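Local atomic coordinates of Beta/gamma crystallin 'Greek key' domain-containing protein (Methanosaeta thermophila PT, PDB entry 5HT7), a protein that binds transition-metal ions such as iron(II) through its betagamma-crystallin Greek key domain and assembles as a trimer. Residues G42-Y56 / Y71-S83. Sequence-based numbering, arbitrary orientation.
Sequences GVWRLYREPNFQSPY and YGINVIGSMKRIS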
# COMPACT_ATOMS: atom_id res chain seq x y z
N GLY A 42 15.97 4.90 0.92
CA GLY A 42 16.42 6.24 0.60
C GLY A 42 16.24 7.20 1.75
O GLY A 42 15.68 6.85 2.79
N VAL A 43 16.72 8.42 1.54
CA VAL A 43 16.58 9.51 2.49
C VAL A 43 15.65 10.56 1.89
O VAL A 43 15.80 10.94 0.72
CB VAL A 43 17.95 10.14 2.83
CG1 VAL A 43 17.78 11.38 3.68
CG2 VAL A 43 18.83 9.12 3.53
N TRP A 44 14.68 11.02 2.68
CA TRP A 44 13.63 11.89 2.16
C TRP A 44 13.65 13.28 2.78
O TRP A 44 13.93 13.45 3.97
CB TRP A 44 12.26 11.24 2.38
CG TRP A 44 12.02 10.01 1.54
CD1 TRP A 44 12.64 8.80 1.66
CD2 TRP A 44 11.09 9.89 0.46
NE1 TRP A 44 12.16 7.93 0.70
CE2 TRP A 44 11.21 8.58 -0.04
CE3 TRP A 44 10.18 10.76 -0.13
CZ2 TRP A 44 10.45 8.12 -1.11
CZ3 TRP A 44 9.43 10.30 -1.20
CH2 TRP A 44 9.56 8.99 -1.67
N ARG A 45 13.34 14.28 1.95
CA ARG A 45 13.14 15.63 2.43
C ARG A 45 11.65 15.96 2.34
O ARG A 45 11.00 15.66 1.33
CB ARG A 45 13.98 16.62 1.60
CG ARG A 45 13.95 18.06 2.10
CD ARG A 45 14.95 18.93 1.32
NE ARG A 45 16.30 18.38 1.39
CZ ARG A 45 17.31 18.74 0.59
NH1 ARG A 45 17.13 19.67 -0.34
NH2 ARG A 45 18.50 18.16 0.73
N LEU A 46 11.11 16.54 3.40
CA LEU A 46 9.70 16.91 3.48
C LEU A 46 9.56 18.43 3.44
O LEU A 46 10.41 19.13 3.96
CB LEU A 46 9.08 16.38 4.77
CG LEU A 46 8.56 14.94 4.83
CD1 LEU A 46 9.59 13.95 4.36
CD2 LEU A 46 8.13 14.66 6.27
N TYR A 47 8.48 18.91 2.85
CA TYR A 47 8.28 20.35 2.66
C TYR A 47 6.90 20.77 3.14
O TYR A 47 5.95 20.00 3.04
CB TYR A 47 8.44 20.73 1.18
CG TYR A 47 9.72 20.28 0.51
CD1 TYR A 47 9.90 18.95 0.12
CD2 TYR A 47 10.73 21.20 0.23
CE1 TYR A 47 11.08 18.55 -0.51
CE2 TYR A 47 11.90 20.81 -0.40
CZ TYR A 47 12.06 19.49 -0.78
OH TYR A 47 13.21 19.10 -1.41
N ARG A 48 6.79 22.00 3.64
CA ARG A 48 5.50 22.53 4.11
C ARG A 48 4.55 22.86 2.97
O ARG A 48 3.33 22.74 3.12
CB ARG A 48 5.71 23.79 4.95
CG ARG A 48 6.55 23.57 6.18
CD ARG A 48 6.82 24.87 6.91
NE ARG A 48 7.60 24.60 8.10
CZ ARG A 48 8.92 24.55 8.12
NH1 ARG A 48 9.61 24.78 7.01
NH2 ARG A 48 9.56 24.27 9.25
N GLU A 49 5.11 23.30 1.84
CA GLU A 49 4.31 23.76 0.71
C GLU A 49 4.45 22.81 -0.48
O GLU A 49 5.39 22.03 -0.55
CB GLU A 49 4.74 25.18 0.31
CG GLU A 49 4.43 26.23 1.37
CD GLU A 49 4.87 27.63 0.98
OE1 GLU A 49 5.36 27.81 -0.16
OE2 GLU A 49 4.74 28.54 1.82
N PRO A 50 3.51 22.89 -1.44
CA PRO A 50 3.63 22.11 -2.67
C PRO A 50 4.89 22.47 -3.45
O PRO A 50 5.47 23.53 -3.19
CB PRO A 50 2.39 22.51 -3.47
CG PRO A 50 1.41 22.99 -2.45
CD PRO A 50 2.23 23.62 -1.36
N ASN A 51 5.30 21.60 -4.37
CA ASN A 51 6.34 21.93 -5.34
C ASN A 51 7.70 22.17 -4.70
O ASN A 51 8.47 23.03 -5.14
CB ASN A 51 5.93 23.15 -6.16
CG ASN A 51 4.67 22.90 -6.97
OD1 ASN A 51 3.74 23.69 -6.95
ND2 ASN A 51 4.65 21.77 -7.67
N PHE A 52 7.95 21.41 -3.64
CA PHE A 52 9.26 21.32 -3.01
C PHE A 52 9.76 22.68 -2.52
O PHE A 52 10.91 23.05 -2.74
CB PHE A 52 10.25 20.68 -3.99
CG PHE A 52 9.68 19.47 -4.69
CD1 PHE A 52 9.31 18.35 -3.97
CD2 PHE A 52 9.47 19.49 -6.06
CE1 PHE A 52 8.76 17.25 -4.60
CE2 PHE A 52 8.92 18.39 -6.71
CZ PHE A 52 8.57 17.27 -5.98
N GLN A 53 8.86 23.39 -1.85
CA GLN A 53 9.17 24.69 -1.26
C GLN A 53 8.95 24.66 0.25
O GLN A 53 8.04 23.99 0.74
CB GLN A 53 8.34 25.78 -1.93
CG GLN A 53 8.72 25.98 -3.41
CD GLN A 53 7.88 27.02 -4.11
OE1 GLN A 53 7.62 28.09 -3.56
NE2 GLN A 53 7.46 26.72 -5.33
N SER A 54 9.81 25.39 0.96
CA SER A 54 9.81 25.48 2.42
C SER A 54 10.03 24.13 3.09
O SER A 54 9.11 23.57 3.71
CB SER A 54 8.52 26.10 2.94
OG SER A 54 8.53 26.12 4.36
N PRO A 55 11.26 23.62 3.01
CA PRO A 55 11.59 22.31 3.58
C PRO A 55 11.68 22.32 5.10
O PRO A 55 12.08 23.32 5.70
CB PRO A 55 12.96 21.99 2.97
CG PRO A 55 13.58 23.36 2.78
CD PRO A 55 12.45 24.29 2.45
N TYR A 56 11.28 21.22 5.72
CA TYR A 56 11.58 20.97 7.11
C TYR A 56 13.06 20.64 7.23
O TYR A 56 13.67 20.18 6.27
CB TYR A 56 10.74 19.81 7.65
CG TYR A 56 9.27 20.09 7.76
CD1 TYR A 56 8.75 20.78 8.85
CD2 TYR A 56 8.38 19.65 6.78
CE1 TYR A 56 7.39 21.02 8.97
CE2 TYR A 56 7.02 19.88 6.90
CZ TYR A 56 6.53 20.57 7.99
OH TYR A 56 5.18 20.80 8.10
N TYR A 71 8.81 15.81 15.38
CA TYR A 71 9.83 16.48 14.59
C TYR A 71 9.35 17.85 14.13
O TYR A 71 10.00 18.50 13.31
CB TYR A 71 10.21 15.62 13.37
CG TYR A 71 10.76 14.25 13.73
CD1 TYR A 71 9.91 13.18 13.96
CD2 TYR A 71 12.13 14.04 13.83
CE1 TYR A 71 10.41 11.93 14.29
CE2 TYR A 71 12.63 12.80 14.16
CZ TYR A 71 11.77 11.75 14.38
OH TYR A 71 12.28 10.52 14.70
N GLY A 72 8.21 18.28 14.65
CA GLY A 72 7.64 19.57 14.31
C GLY A 72 6.94 19.61 12.96
O GLY A 72 6.71 20.68 12.39
N ILE A 73 6.59 18.43 12.46
CA ILE A 73 5.95 18.34 11.16
C ILE A 73 4.47 18.08 11.34
O ILE A 73 4.07 17.05 11.89
CB ILE A 73 6.58 17.22 10.31
CG1 ILE A 73 8.07 17.53 10.08
CG2 ILE A 73 5.82 17.06 9.00
CD1 ILE A 73 8.85 16.39 9.49
N ASN A 74 3.64 19.01 10.88
CA ASN A 74 2.21 18.83 11.02
C ASN A 74 1.51 18.83 9.66
O ASN A 74 0.41 18.29 9.52
CB ASN A 74 1.62 19.91 11.94
CG ASN A 74 1.87 19.61 13.42
OD1 ASN A 74 1.20 18.77 14.02
ND2 ASN A 74 2.85 20.30 14.00
N VAL A 75 2.16 19.41 8.66
CA VAL A 75 1.62 19.40 7.30
C VAL A 75 2.73 19.08 6.30
O VAL A 75 3.87 19.53 6.45
CB VAL A 75 0.95 20.75 6.95
CG1 VAL A 75 1.93 21.90 7.13
CG2 VAL A 75 0.40 20.72 5.53
N ILE A 76 2.41 18.28 5.29
CA ILE A 76 3.38 17.96 4.25
C ILE A 76 2.80 18.36 2.90
O ILE A 76 1.90 17.71 2.37
CB ILE A 76 3.73 16.45 4.25
CG1 ILE A 76 4.27 16.03 5.62
CG2 ILE A 76 4.75 16.14 3.15
CD1 ILE A 76 4.63 14.55 5.72
N GLY A 77 3.31 19.46 2.35
CA GLY A 77 2.80 19.92 1.08
C GLY A 77 3.42 19.15 -0.07
O GLY A 77 2.82 19.01 -1.13
N SER A 78 4.64 18.67 0.14
CA SER A 78 5.35 17.88 -0.86
C SER A 78 6.50 17.14 -0.20
O SER A 78 6.88 17.45 0.94
CB SER A 78 5.87 18.77 -2.00
OG SER A 78 6.75 19.77 -1.51
N MET A 79 7.05 16.14 -0.89
CA MET A 79 8.20 15.42 -0.38
C MET A 79 8.91 14.71 -1.52
O MET A 79 8.29 14.39 -2.53
CB MET A 79 7.80 14.41 0.71
CG MET A 79 6.70 13.45 0.30
SD MET A 79 6.06 12.50 1.71
CE MET A 79 7.49 11.65 2.27
N LYS A 80 10.20 14.47 -1.36
CA LYS A 80 10.97 13.82 -2.41
C LYS A 80 12.20 13.12 -1.85
O LYS A 80 12.76 13.53 -0.83
CB LYS A 80 11.40 14.84 -3.49
CG LYS A 80 12.71 15.56 -3.23
CD LYS A 80 13.38 16.05 -4.53
CE LYS A 80 13.75 14.88 -5.46
NZ LYS A 80 14.89 15.16 -6.39
N ARG A 81 12.58 12.05 -2.52
CA ARG A 81 13.76 11.29 -2.18
C ARG A 81 14.98 12.07 -2.64
O ARG A 81 15.05 12.46 -3.80
CB ARG A 81 13.70 9.91 -2.84
CG ARG A 81 14.71 8.93 -2.31
CD ARG A 81 14.59 7.60 -3.04
NE ARG A 81 15.75 6.76 -2.76
CZ ARG A 81 15.93 5.55 -3.26
NH1 ARG A 81 15.03 5.01 -4.07
NH2 ARG A 81 17.03 4.87 -2.95
N ILE A 82 15.93 12.32 -1.75
CA ILE A 82 17.11 13.08 -2.16
C ILE A 82 18.32 12.19 -2.44
O ILE A 82 19.30 12.64 -3.05
CB ILE A 82 17.49 14.14 -1.10
CG1 ILE A 82 17.59 13.50 0.28
CG2 ILE A 82 16.48 15.27 -1.10
CD1 ILE A 82 17.80 14.49 1.40
N SER A 83 18.24 10.94 -2.01
CA SER A 83 19.30 9.98 -2.26
C SER A 83 18.75 8.56 -2.26
O SER A 83 17.84 8.25 -1.50
CB SER A 83 20.40 10.10 -1.21
OG SER A 83 19.95 9.59 0.03
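Val43 to Tyr47 and Ser78 to Ser83 run antiparallel, tied by backbone bonds: Arg45 and Lys80 exchange both N-H...O links (Arg45 N to Lys80 O, 2.9 Å), and Ile82 N reaches Val43 O. At the far end Gly77 and Ser78 together face Tyr47, a classic beta bulge in which Gly77 N bonds to Tyr47 O at 2.8 Å and Ser78 N only weakly. Gly77 passes so near the backbone of Arg48 and Glu49 that a CB would clash. Buried Ser78 OG, between its own N and carbonyl carbon (chi1 59°), gives a hydrogen bond to Glu49 O (2.8 Å), in the carbonyl plane, and accepts one from Phe52 N (2.9 Å), pinning the folded hairpin that betagamma-crystallin motifs carry over their sheet. Within that hairpin, Phe52 CA sits over the centre of the Tyr47 ring, whose edge meets Ser78 O. Among the aromatic contacts, Tyr56 takes Ile73 CG1 over the centre of one face, 3.6 Å from the ring centroid, and Arg48 CG on the opposite face, while its OH makes a very short bond to Val75 O. A phenylalanine in place of Tyr56 would probably leave Val75 O without this hydroxyl and the 73-75 loop less firmly held. Arg81 CB lies over the six-membered ring of Trp44, 4.1 Å from its centroid. Apolar contacts continue on the Trp44 and Leu46 side: Met79 CE touches both Trp44 CE3 and Leu46 CD1, and Leu46 CD2 meets Ile76 CD1 at 3.5 Å. This pair of strands forms the middle of a four-stranded antiparallel sheet, 78-81 flanked by 20-21 and 44-47 by 58-60; Trp44 and Met79 pack on Val39 and Met37 of strand 36-39 in the other sheet of the Greek key domain.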